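Local coordinates for uncharacterized protein (Pseudomonas aeruginosa PAO1, PDB 4R1D) that probably hydrolyses lipids as an alpha/beta hydrolase secreted by the H2 type VI system, and is bound here by its inhibitor Tli4, at residues P283-M294 / A323-Y332; D364-N372 / F404-H415. All blocks are in the same frame, centred on the assembly; numbering follows the deposited sequence. Where two conformers were deposited one is given.

Interaction 1 (P283-M294 / A323-Y332)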
loop_
_atom_site.group_PDB
_atom_site.type_symbol
_atom_site.label_atom_id
_atom_site.label_comp_id
_atom_site.label_asym_id
_atom_site.label_seq_id
_atom_site.Cartn_x
_atom_site.Cartn_y
_atom_site.Cartn_z
ATOM N N PRO A 283 -8.290 3.483 13.008
ATOM C CA PRO A 283 -9.159 4.565 12.530
ATOM C C PRO A 283 -10.502 3.937 12.121
ATOM O O PRO A 283 -10.791 3.754 10.928
ATOM C CB PRO A 283 -8.407 5.089 11.311
ATOM C CG PRO A 283 -7.710 3.870 10.756
ATOM C CD PRO A 283 -7.352 3.014 11.970
ATOM N N ALA A 284 -11.309 3.612 13.132
ATOM C CA ALA A 284 -12.480 2.755 12.985
ATOM C C ALA A 284 -13.474 3.361 12.018
ATOM O O ALA A 284 -14.148 2.641 11.269
ATOM C CB ALA A 284 -13.142 2.516 14.361
ATOM N N THR A 285 -13.549 4.688 12.027
ATOM C CA THR A 285 -14.461 5.389 11.137
ATOM C C THR A 285 -13.684 6.290 10.179
ATOM O O THR A 285 -14.259 7.154 9.522
ATOM C CB THR A 285 -15.486 6.221 11.931
ATOM O OG1 THR A 285 -14.791 7.116 12.818
ATOM C CG2 THR A 285 -16.413 5.306 12.729
ATOM N N GLY A 286 -12.368 6.090 10.095
ATOM C CA GLY A 286 -11.582 6.859 9.145
ATOM C C GLY A 286 -10.799 7.997 9.771
ATOM O O GLY A 286 -10.637 8.037 10.990
ATOM N N SER A 287 -10.297 8.908 8.938
ATOM C CA SER A 287 -9.424 9.986 9.406
ATOM C C SER A 287 -9.432 11.178 8.460
ATOM O O SER A 287 -9.122 11.043 7.276
ATOM C CB SER A 287 -7.981 9.491 9.532
ATOM O OG SER A 287 -7.127 10.555 9.908
ATOM N N SER A 288 -9.753 12.354 8.992
ATOM C CA SER A 288 -9.700 13.586 8.211
ATOM C C SER A 288 -8.292 13.896 7.664
ATOM O O SER A 288 -8.129 14.734 6.776
ATOM C CB SER A 288 -10.225 14.765 9.051
ATOM O OG SER A 288 -9.542 14.824 10.290
ATOM N N THR A 289 -7.260 13.242 8.195
ATOM C CA THR A 289 -5.926 13.509 7.665
ATOM C C THR A 289 -5.828 13.220 6.170
ATOM O O THR A 289 -5.035 13.849 5.484
ATOM C CB THR A 289 -4.793 12.746 8.407
ATOM O OG1 THR A 289 -4.934 11.329 8.190
ATOM C CG2 THR A 289 -4.798 13.072 9.899
ATOM N N ILE A 290 -6.630 12.291 5.656
ATOM C CA ILE A 290 -6.540 11.955 4.228
ATOM C C ILE A 290 -6.846 13.174 3.368
ATOM O O ILE A 290 -6.275 13.350 2.291
ATOM C CB ILE A 290 -7.453 10.757 3.822
ATOM C CG1 ILE A 290 -7.115 10.288 2.400
ATOM C CG2 ILE A 290 -8.924 11.131 3.905
ATOM C CD1 ILE A 290 -8.031 9.181 1.898
ATOM N N TYR A 291 -7.736 14.035 3.856
ATOM C CA TYR A 291 -8.027 15.265 3.129
ATOM C C TYR A 291 -6.810 16.188 3.132
ATOM O O TYR A 291 -6.438 16.730 2.109
ATOM C CB TYR A 291 -9.244 15.961 3.739
ATOM C CG TYR A 291 -9.709 17.175 2.976
ATOM C CD1 TYR A 291 -9.053 18.392 3.121
ATOM C CD2 TYR A 291 -10.820 17.117 2.146
ATOM C CE1 TYR A 291 -9.470 19.505 2.446
ATOM C CE2 TYR A 291 -11.253 18.245 1.457
ATOM C CZ TYR A 291 -10.575 19.436 1.627
ATOM O OH TYR A 291 -10.969 20.570 0.949
ATOM N N HIS A 292 -6.181 16.367 4.288
ATOM C CA HIS A 292 -4.983 17.197 4.338
ATOM C C HIS A 292 -3.954 16.699 3.337
ATOM O O HIS A 292 -3.427 17.467 2.533
ATOM C CB HIS A 292 -4.343 17.185 5.730
ATOM C CG HIS A 292 -2.982 17.808 5.750
ATOM N ND1 HIS A 292 -1.843 17.111 5.406
ATOM C CD2 HIS A 292 -2.582 19.075 6.013
ATOM C CE1 HIS A 292 -0.796 17.915 5.479
ATOM N NE2 HIS A 292 -1.217 19.114 5.845
ATOM N N HIS A 293 -3.669 15.401 3.388
ATOM C CA HIS A 293 -2.602 14.841 2.569
ATOM C C HIS A 293 -2.878 14.940 1.073
ATOM O O HIS A 293 -1.979 15.267 0.308
ATOM C CB HIS A 293 -2.296 13.405 3.001
ATOM C CG HIS A 293 -1.920 13.303 4.445
ATOM N ND1 HIS A 293 -1.996 12.129 5.163
ATOM C CD2 HIS A 293 -1.486 14.247 5.311
ATOM C CE1 HIS A 293 -1.610 12.353 6.408
ATOM N NE2 HIS A 293 -1.297 13.632 6.525
ATOM N N MET A 294 -4.121 14.685 0.668
ATOM C CA MET A 294 -4.488 14.761 -0.731
ATOM C C MET A 294 -4.490 16.192 -1.256
ATOM O O MET A 294 -4.263 16.415 -2.439
ATOM C CB MET A 294 -5.845 14.092 -0.983
ATOM C CG MET A 294 -5.796 12.572 -0.820
ATOM S SD MET A 294 -7.338 11.772 -1.277
ATOM C CE MET A 294 -7.217 11.929 -3.061
ATOM N N ALA A 323 -6.236 2.802 0.319
ATOM C CA ALA A 323 -5.859 4.110 0.842
ATOM C C ALA A 323 -7.091 4.976 1.070
ATOM O O ALA A 323 -7.224 5.621 2.121
ATOM C CB ALA A 323 -4.877 4.812 -0.098
ATOM N N LEU A 324 -7.990 4.983 0.084
ATOM C CA LEU A 324 -9.194 5.805 0.147
ATOM C C LEU A 324 -10.119 5.359 1.261
ATOM O O LEU A 324 -10.912 6.154 1.768
ATOM C CB LEU A 324 -9.968 5.747 -1.176
ATOM C CG LEU A 324 -9.435 6.668 -2.264
ATOM C CD1 LEU A 324 -10.158 6.400 -3.579
ATOM C CD2 LEU A 324 -9.554 8.141 -1.854
ATOM N N GLU A 325 -10.036 4.084 1.632
ATOM C CA GLU A 325 -10.901 3.557 2.684
ATOM C C GLU A 325 -10.601 4.167 4.052
ATOM O O GLU A 325 -11.375 4.003 4.987
ATOM C CB GLU A 325 -10.853 2.027 2.729
ATOM C CG GLU A 325 -11.741 1.379 1.671
ATOM C CD GLU A 325 -11.406 -0.080 1.420
ATOM O OE1 GLU A 325 -10.587 -0.642 2.177
ATOM O OE2 GLU A 325 -11.966 -0.653 0.459
ATOM N N LEU A 326 -9.486 4.882 4.160
ATOM C CA LEU A 326 -9.180 5.624 5.377
ATOM C C LEU A 326 -10.029 6.895 5.492
ATOM O O LEU A 326 -10.067 7.530 6.544
ATOM C CB LEU A 326 -7.696 5.996 5.408
ATOM C CG LEU A 326 -7.200 6.900 6.543
ATOM C CD1 LEU A 326 -7.374 6.192 7.888
ATOM C CD2 LEU A 326 -5.748 7.319 6.337
ATOM N N ALA A 327 -10.699 7.277 4.410
ATOM C CA ALA A 327 -11.484 8.515 4.425
ATOM C C ALA A 327 -12.599 8.418 5.469
ATOM O O ALA A 327 -13.129 7.336 5.702
ATOM C CB ALA A 327 -12.057 8.777 3.058
ATOM N N PRO A 328 -12.943 9.550 6.125
ATOM C CA PRO A 328 -14.033 9.492 7.109
ATOM C C PRO A 328 -15.329 8.899 6.533
ATOM O O PRO A 328 -15.718 9.214 5.408
ATOM C CB PRO A 328 -14.233 10.965 7.505
ATOM C CG PRO A 328 -12.852 11.555 7.381
ATOM C CD PRO A 328 -12.256 10.853 6.128
ATOM N N SER A 329 -15.988 8.044 7.308
ATOM C CA SER A 329 -17.251 7.440 6.899
ATOM C C SER A 329 -18.403 8.405 7.166
ATOM O O SER A 329 -18.184 9.517 7.647
ATOM C CB SER A 329 -17.484 6.164 7.693
ATOM O OG SER A 329 -17.657 6.472 9.070
ATOM N N ALA A 330 -19.631 7.990 6.869
ATOM C CA ALA A 330 -20.791 8.821 7.212
ATOM C C ALA A 330 -20.994 8.915 8.725
ATOM O O ALA A 330 -21.595 9.867 9.217
ATOM C CB ALA A 330 -22.070 8.273 6.548
ATOM N N GLU A 331 -20.504 7.914 9.450
ATOM C CA GLU A 331 -20.690 7.821 10.904
ATOM C C GLU A 331 -19.566 8.480 11.702
ATOM O O GLU A 331 -19.641 8.627 12.923
ATOM C CB GLU A 331 -20.809 6.353 11.322
ATOM C CG GLU A 331 -22.078 5.652 10.848
ATOM C CD GLU A 331 -22.018 5.233 9.386
ATOM O OE1 GLU A 331 -20.916 4.895 8.891
ATOM O OE2 GLU A 331 -23.082 5.237 8.727
ATOM N N TYR A 332 -18.504 8.847 11.005
ATOM C CA TYR A 332 -17.350 9.498 11.616
ATOM C C TYR A 332 -17.804 10.727 12.392
ATOM O O TYR A 332 -18.590 11.513 11.880
ATOM C CB TYR A 332 -16.445 9.930 10.469
ATOM C CG TYR A 332 -15.179 10.672 10.800
ATOM C CD1 TYR A 332 -14.007 9.987 11.089
ATOM C CD2 TYR A 332 -15.128 12.061 10.735
ATOM C CE1 TYR A 332 -12.832 10.671 11.331
ATOM C CE2 TYR A 332 -13.962 12.749 10.972
ATOM C CZ TYR A 332 -12.812 12.046 11.276
ATOM O OH TYR A 332 -11.639 12.715 11.519
#
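Thr285 and Ser329 are joined through the backbone: Ser329 N donates to Thr285 O over 2.9 Å. The same oxygen receives a CA-H...O contact from Pro328, with CA 3.4 Å away. One residue further on, Gly286, at backbone angles suited to glycine (phi 102°), brings its CA against Leu326 O, and the next residue, Ser287, donates its N to the same oxygen at 2.8 Å. Gly286 O faces the edge of the Tyr332 ring and is bonded to Ser504 OG. Tyr332 carries its CG anti to the backbone N (chi1 178°), which sends the ring past Thr285 until OH accepts from Ser288 N at 3.2 Å; Pro328 CB lies over one face of this ring, toward the rim.

Residues 283-288 belong to the loop that follows strand 274-280 of the parallel sheet of the alpha/beta hydrolase fold. The loop makes a type I turn from Pro283 to Gly286 and leads into helix 289-296, where Ser287 OG caps Thr289 N at 3.2 Å and also bonds Thr499 O. Ser288 OG is held by Trp440 O.

Apolar contacts accompany these hydrogen bonds. Leu326 CD1 lies 3.7 Å from Pro283 CG and also touches Ser287 CB, while Ile290 turns CG2 to Ala327 CB at 4.0 Å and CD1 towards Leu324.

Interaction 2 (D364-N372 / F404-H415); sequences DPYEEIYKN and FEDLIDSIANFH
Tyr366 and Ile408 mark one point of closest backbone approach and Lys371 and Glu405 the other, as helix 365-370 runs roughly antiparallel to helix 404-415, at 140° between their directions. The short axes come within 10.4 Å of each other. The shorter helix contains a wider pi-type turn at 366-370, where Pro365 O accepts from both Ile369 N and Tyr370 N. Its start is capped by Asp364, whose OD1 receives Glu367 N.

Tyr366 is a knob seated among Ile408, Ile411, Ala412 and His415. Ala412 CB stands over the middle of its ring, 3.5 Å from the centroid and 5° off the normal, a CH-pi contact. Beyond the ring, Tyr366 OH forms a hydrogen bond of 2.7 Å with His415 ND1, lying near the plane of the imidazole at its edge. Toward the C-terminal end of the short helix, Ile408 CD1 packs on Tyr370 CB at 3.8 Å, and Tyr370 O approaches the edge of the Phe404 ring, 3.3 Å from CE2.

Lys371 bends at chi3 (-89°) after its CG passes Ile408 and its CD rests on Glu405 CB. NZ then reaches Asp409 OD1 at 2.7 Å, on the syn side of the carboxylate, and Glu367 OE2 at 2.7 Å. The ammonium thus lies between two carboxylates and probably offsets their mutual repulsion. Two waters join Lys371 to Glu405: one links Lys371 O to OE2, the other links NZ to OE1. Glu405 OE1 is also salt-bridged to Lys91 of the neighbouring protein chain.

The Tyr366 side chain seated among four residues of helix 400-421 is a knob-into-hole contact of helix packing, and it attaches the short helix 365-370 to the helix that precedes strand 427-432 of the alpha/beta hydrolase sheet.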
loop_
_atom_site.group_PDB
_atom_site.type_symbol
_atom_site.label_atom_id
_atom_site.label_comp_id
_atom_site.label_asym_id
_atom_site.label_seq_id
_atom_site.Cartn_x
_atom_site.Cartn_y
_atom_site.Cartn_z
ATOM N N ASP A 364 -23.210 13.124 4.465
ATOM C CA ASP A 364 -22.794 12.382 3.276
ATOM C C ASP A 364 -21.483 12.926 2.735
ATOM O O ASP A 364 -21.470 13.692 1.774
ATOM C CB ASP A 364 -23.874 12.445 2.187
ATOM C CG ASP A 364 -23.583 11.511 1.023
ATOM O OD1 ASP A 364 -22.438 11.009 0.924
ATOM O OD2 ASP A 364 -24.494 11.281 0.199
ATOM N N PRO A 365 -20.368 12.516 3.344
ATOM C CA PRO A 365 -19.056 13.004 2.919
ATOM C C PRO A 365 -18.735 12.540 1.511
ATOM O O PRO A 365 -17.982 13.220 0.813
ATOM C CB PRO A 365 -18.085 12.363 3.932
ATOM C CG PRO A 365 -18.810 11.155 4.448
ATOM C CD PRO A 365 -20.282 11.528 4.436
ATOM N N TYR A 366 -19.309 11.411 1.094
ATOM C CA TYR A 366 -19.017 10.876 -0.232
ATOM C C TYR A 366 -19.432 11.841 -1.336
ATOM O O TYR A 366 -18.640 12.130 -2.244
ATOM C CB TYR A 366 -19.654 9.490 -0.417
ATOM C CG TYR A 366 -19.364 8.589 0.758
ATOM C CD1 TYR A 366 -18.130 7.972 0.899
ATOM C CD2 TYR A 366 -20.313 8.393 1.760
ATOM C CE1 TYR A 366 -17.857 7.169 2.004
ATOM C CE2 TYR A 366 -20.049 7.588 2.857
ATOM C CZ TYR A 366 -18.822 6.983 2.969
ATOM O OH TYR A 366 -18.570 6.189 4.055
ATOM N N GLU A 367 -20.656 12.358 -1.253
ATOM C CA GLU A 367 -21.140 13.289 -2.271
ATOM C C GLU A 367 -20.743 14.732 -1.969
ATOM O O GLU A 367 -20.417 15.502 -2.871
ATOM C CB GLU A 367 -22.666 13.199 -2.404
ATOM C CG GLU A 367 -23.195 11.817 -2.765
ATOM C CD GLU A 367 -22.805 11.377 -4.163
ATOM O OE1 GLU A 367 -22.668 12.247 -5.048
ATOM O OE2 GLU A 367 -22.633 10.157 -4.373
ATOM N N GLU A 368 -20.780 15.099 -0.693
ATOM C CA GLU A 368 -20.515 16.477 -0.293
ATOM C C GLU A 368 -19.053 16.894 -0.417
ATOM O O GLU A 368 -18.751 18.052 -0.678
ATOM C CB GLU A 368 -21.002 16.723 1.133
ATOM C CG GLU A 368 -22.487 16.509 1.317
ATOM C CD GLU A 368 -22.937 16.981 2.671
ATOM O OE1 GLU A 368 -22.636 18.143 3.007
ATOM O OE2 GLU A 368 -23.545 16.186 3.411
ATOM N N ILE A 369 -18.144 15.947 -0.235
ATOM C CA ILE A 369 -16.718 16.267 -0.208
ATOM C C ILE A 369 -15.925 15.440 -1.218
ATOM O O ILE A 369 -15.253 15.995 -2.085
ATOM C CB ILE A 369 -16.136 16.039 1.198
ATOM C CG1 ILE A 369 -16.883 16.901 2.225
ATOM C CG2 ILE A 369 -14.663 16.376 1.232
ATOM C CD1 ILE A 369 -16.521 16.602 3.686
ATOM N N TYR A 370 -16.020 14.115 -1.123
ATOM C CA TYR A 370 -15.100 13.253 -1.884
ATOM C C TYR A 370 -15.269 13.329 -3.405
ATOM O O TYR A 370 -14.279 13.342 -4.127
ATOM C CB TYR A 370 -15.151 11.790 -1.411
ATOM C CG TYR A 370 -15.001 11.635 0.078
ATOM C CD1 TYR A 370 -14.342 12.600 0.829
ATOM C CD2 TYR A 370 -15.524 10.521 0.741
ATOM C CE1 TYR A 370 -14.212 12.476 2.207
ATOM C CE2 TYR A 370 -15.402 10.382 2.114
ATOM C CZ TYR A 370 -14.749 11.368 2.844
ATOM O OH TYR A 370 -14.627 11.235 4.209
ATOM N N LYS A 371 -16.513 13.382 -3.881
ATOM C CA LYS A 371 -16.782 13.512 -5.313
ATOM C C LYS A 371 -16.981 14.968 -5.755
ATOM O O LYS A 371 -17.032 15.257 -6.951
ATOM C CB LYS A 371 -17.986 12.651 -5.722
ATOM C CG LYS A 371 -17.723 11.148 -5.580
ATOM C CD LYS A 371 -18.738 10.309 -6.350
ATOM C CE LYS A 371 -19.945 9.999 -5.502
ATOM N NZ LYS A 371 -20.921 9.097 -6.182
ATOM N N ASN A 372 -17.093 15.875 -4.791
ATOM C CA ASN A 372 -17.230 17.302 -5.101
ATOM C C ASN A 372 -16.012 17.837 -5.858
ATOM O O ASN A 372 -14.873 17.655 -5.421
ATOM C CB ASN A 372 -17.441 18.087 -3.808
ATOM C CG ASN A 372 -17.701 19.564 -4.051
ATOM O OD1 ASN A 372 -16.792 20.315 -4.401
ATOM N ND2 ASN A 372 -18.943 19.993 -3.835
ATOM N N PHE A 404 -12.625 7.061 -10.459
ATOM C CA PHE A 404 -12.577 7.637 -9.120
ATOM C C PHE A 404 -13.943 7.642 -8.436
ATOM O O PHE A 404 -14.055 7.267 -7.269
ATOM C CB PHE A 404 -11.973 9.050 -9.159
ATOM C CG PHE A 404 -12.009 9.758 -7.836
ATOM C CD1 PHE A 404 -11.242 9.305 -6.766
ATOM C CD2 PHE A 404 -12.812 10.871 -7.648
ATOM C CE1 PHE A 404 -11.281 9.953 -5.540
ATOM C CE2 PHE A 404 -12.842 11.526 -6.421
ATOM C CZ PHE A 404 -12.077 11.065 -5.371
ATOM N N GLU A 405 -14.993 8.056 -9.148
ATOM C CA GLU A 405 -16.315 8.100 -8.524
ATOM C C GLU A 405 -16.830 6.708 -8.168
ATOM O O GLU A 405 -17.462 6.511 -7.114
ATOM C CB GLU A 405 -17.309 8.875 -9.406
ATOM C CG GLU A 405 -16.898 10.333 -9.559
ATOM C CD GLU A 405 -17.877 11.148 -10.375
ATOM O OE1 GLU A 405 -18.891 10.590 -10.830
ATOM O OE2 GLU A 405 -17.626 12.352 -10.559
ATOM N N ASP A 406 -16.572 5.733 -9.036
ATOM C CA ASP A 406 -16.953 4.363 -8.723
ATOM C C ASP A 406 -16.183 3.859 -7.495
ATOM O O ASP A 406 -16.735 3.115 -6.676
ATOM C CB ASP A 406 -16.739 3.433 -9.921
ATOM C CG ASP A 406 -17.977 3.323 -10.801
ATOM O OD1 ASP A 406 -19.010 3.885 -10.399
ATOM O OD2 ASP A 406 -17.925 2.655 -11.868
ATOM N N LEU A 407 -14.920 4.265 -7.366
ATOM C CA LEU A 407 -14.119 3.840 -6.215
ATOM C C LEU A 407 -14.696 4.445 -4.943
ATOM O O LEU A 407 -14.772 3.783 -3.919
ATOM C CB LEU A 407 -12.638 4.217 -6.361
ATOM C CG LEU A 407 -11.717 3.357 -7.235
ATOM C CD1 LEU A 407 -10.275 3.837 -7.129
ATOM C CD2 LEU A 407 -11.791 1.888 -6.846
ATOM N N ILE A 408 -15.118 5.710 -5.016
ATOM C CA ILE A 408 -15.745 6.336 -3.854
ATOM C C ILE A 408 -17.034 5.594 -3.470
ATOM O O ILE A 408 -17.303 5.364 -2.293
ATOM C CB ILE A 408 -16.030 7.851 -4.082
ATOM C CG1 ILE A 408 -14.723 8.626 -4.276
ATOM C CG2 ILE A 408 -16.810 8.447 -2.896
ATOM C CD1 ILE A 408 -13.808 8.606 -3.052
ATOM N N ASP A 409 -17.831 5.204 -4.460
ATOM C CA ASP A 409 -19.071 4.496 -4.156
ATOM C C ASP A 409 -18.762 3.140 -3.505
ATOM O O ASP A 409 -19.451 2.704 -2.570
ATOM C CB ASP A 409 -19.939 4.353 -5.420
ATOM C CG ASP A 409 -20.513 5.693 -5.879
ATOM O OD1 ASP A 409 -20.427 6.664 -5.103
ATOM O OD2 ASP A 409 -21.061 5.776 -6.999
ATOM N N SER A 410 -17.708 2.490 -3.990
ATOM C CA SER A 410 -17.216 1.254 -3.365
ATOM C C SER A 410 -16.843 1.425 -1.897
ATOM O O SER A 410 -17.261 0.631 -1.063
ATOM C CB SER A 410 -16.018 0.691 -4.125
ATOM O OG SER A 410 -16.431 -0.275 -5.070
ATOM N N ILE A 411 -16.041 2.436 -1.573
ATOM C CA ILE A 411 -15.681 2.642 -0.173
ATOM C C ILE A 411 -16.910 2.967 0.680
ATOM O O ILE A 411 -16.997 2.502 1.813
ATOM C CB ILE A 411 -14.548 3.707 0.055
ATOM C CG1 ILE A 411 -15.105 5.133 0.017
ATOM C CG2 ILE A 411 -13.385 3.492 -0.911
ATOM C CD1 ILE A 411 -14.180 6.165 0.639
ATOM N N ALA A 412 -17.858 3.742 0.148
ATOM C CA ALA A 412 -19.072 4.057 0.903
ATOM C C ALA A 412 -19.789 2.767 1.271
ATOM O O ALA A 412 -20.298 2.611 2.387
ATOM C CB ALA A 412 -19.998 4.975 0.095
ATOM N N ASN A 413 -19.805 1.826 0.333
ATOM C CA ASN A 413 -20.479 0.552 0.558
ATOM C C ASN A 413 -19.727 -0.294 1.597
ATOM O O ASN A 413 -20.325 -0.871 2.498
ATOM C CB ASN A 413 -20.657 -0.198 -0.770
ATOM C CG ASN A 413 -21.397 -1.511 -0.605
ATOM O OD1 ASN A 413 -22.526 -1.539 -0.114
ATOM N ND2 ASN A 413 -20.773 -2.604 -1.037
ATOM N N PHE A 414 -18.406 -0.330 1.482
ATOM C CA PHE A 414 -17.582 -1.053 2.452
ATOM C C PHE A 414 -17.706 -0.441 3.845
ATOM O O PHE A 414 -17.900 -1.152 4.821
ATOM C CB PHE A 414 -16.122 -1.058 1.987
ATOM C CG PHE A 414 -15.170 -1.741 2.943
ATOM C CD1 PHE A 414 -15.269 -3.101 3.187
ATOM C CD2 PHE A 414 -14.163 -1.021 3.570
ATOM C CE1 PHE A 414 -14.382 -3.743 4.050
ATOM C CE2 PHE A 414 -13.276 -1.649 4.443
ATOM C CZ PHE A 414 -13.386 -3.018 4.678
ATOM N N HIS A 415 -17.588 0.880 3.932
ATOM C CA HIS A 415 -17.793 1.593 5.193
ATOM C C HIS A 415 -19.121 1.235 5.840
ATOM O O HIS A 415 -19.183 0.970 7.037
ATOM C CB HIS A 415 -17.780 3.099 4.968
ATOM C CG HIS A 415 -16.419 3.663 4.744
ATOM N ND1 HIS A 415 -16.216 4.945 4.286
ATOM C CD2 HIS A 415 -15.189 3.128 4.934
ATOM C CE1 HIS A 415 -14.919 5.172 4.189
ATOM N NE2 HIS A 415 -14.273 4.086 4.577
HETATM O O HOH W 1 -15.752 13.382 -8.631
HETATM O O HOH W 2 -21.370 9.979 -8.767
#

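How the interactions relate
The two contacts come in series along the chain, interaction 1 closing before interaction 2 opens, and their centres lie 11 Å apart. They meet directly: Pro328 O is a probable hydrogen-bond partner of Tyr370 OH at 2.6 Å, and Glu325 O of His415 NE2 at 2.9 Å. Segment 323-332 therefore lies between the loop leading to helix 289-296 and the helices of interaction 2. Interaction 1 is buried, just beyond strand 274-280 of the parallel sheet, whereas interaction 2 sits further from the chain centre. Helix 400-421, which precedes strand 427-432 of that sheet, also contacts the neighbouring protein chain, so the region reaches from the buried loop to the surface that meets that chain, probably the inhibitor.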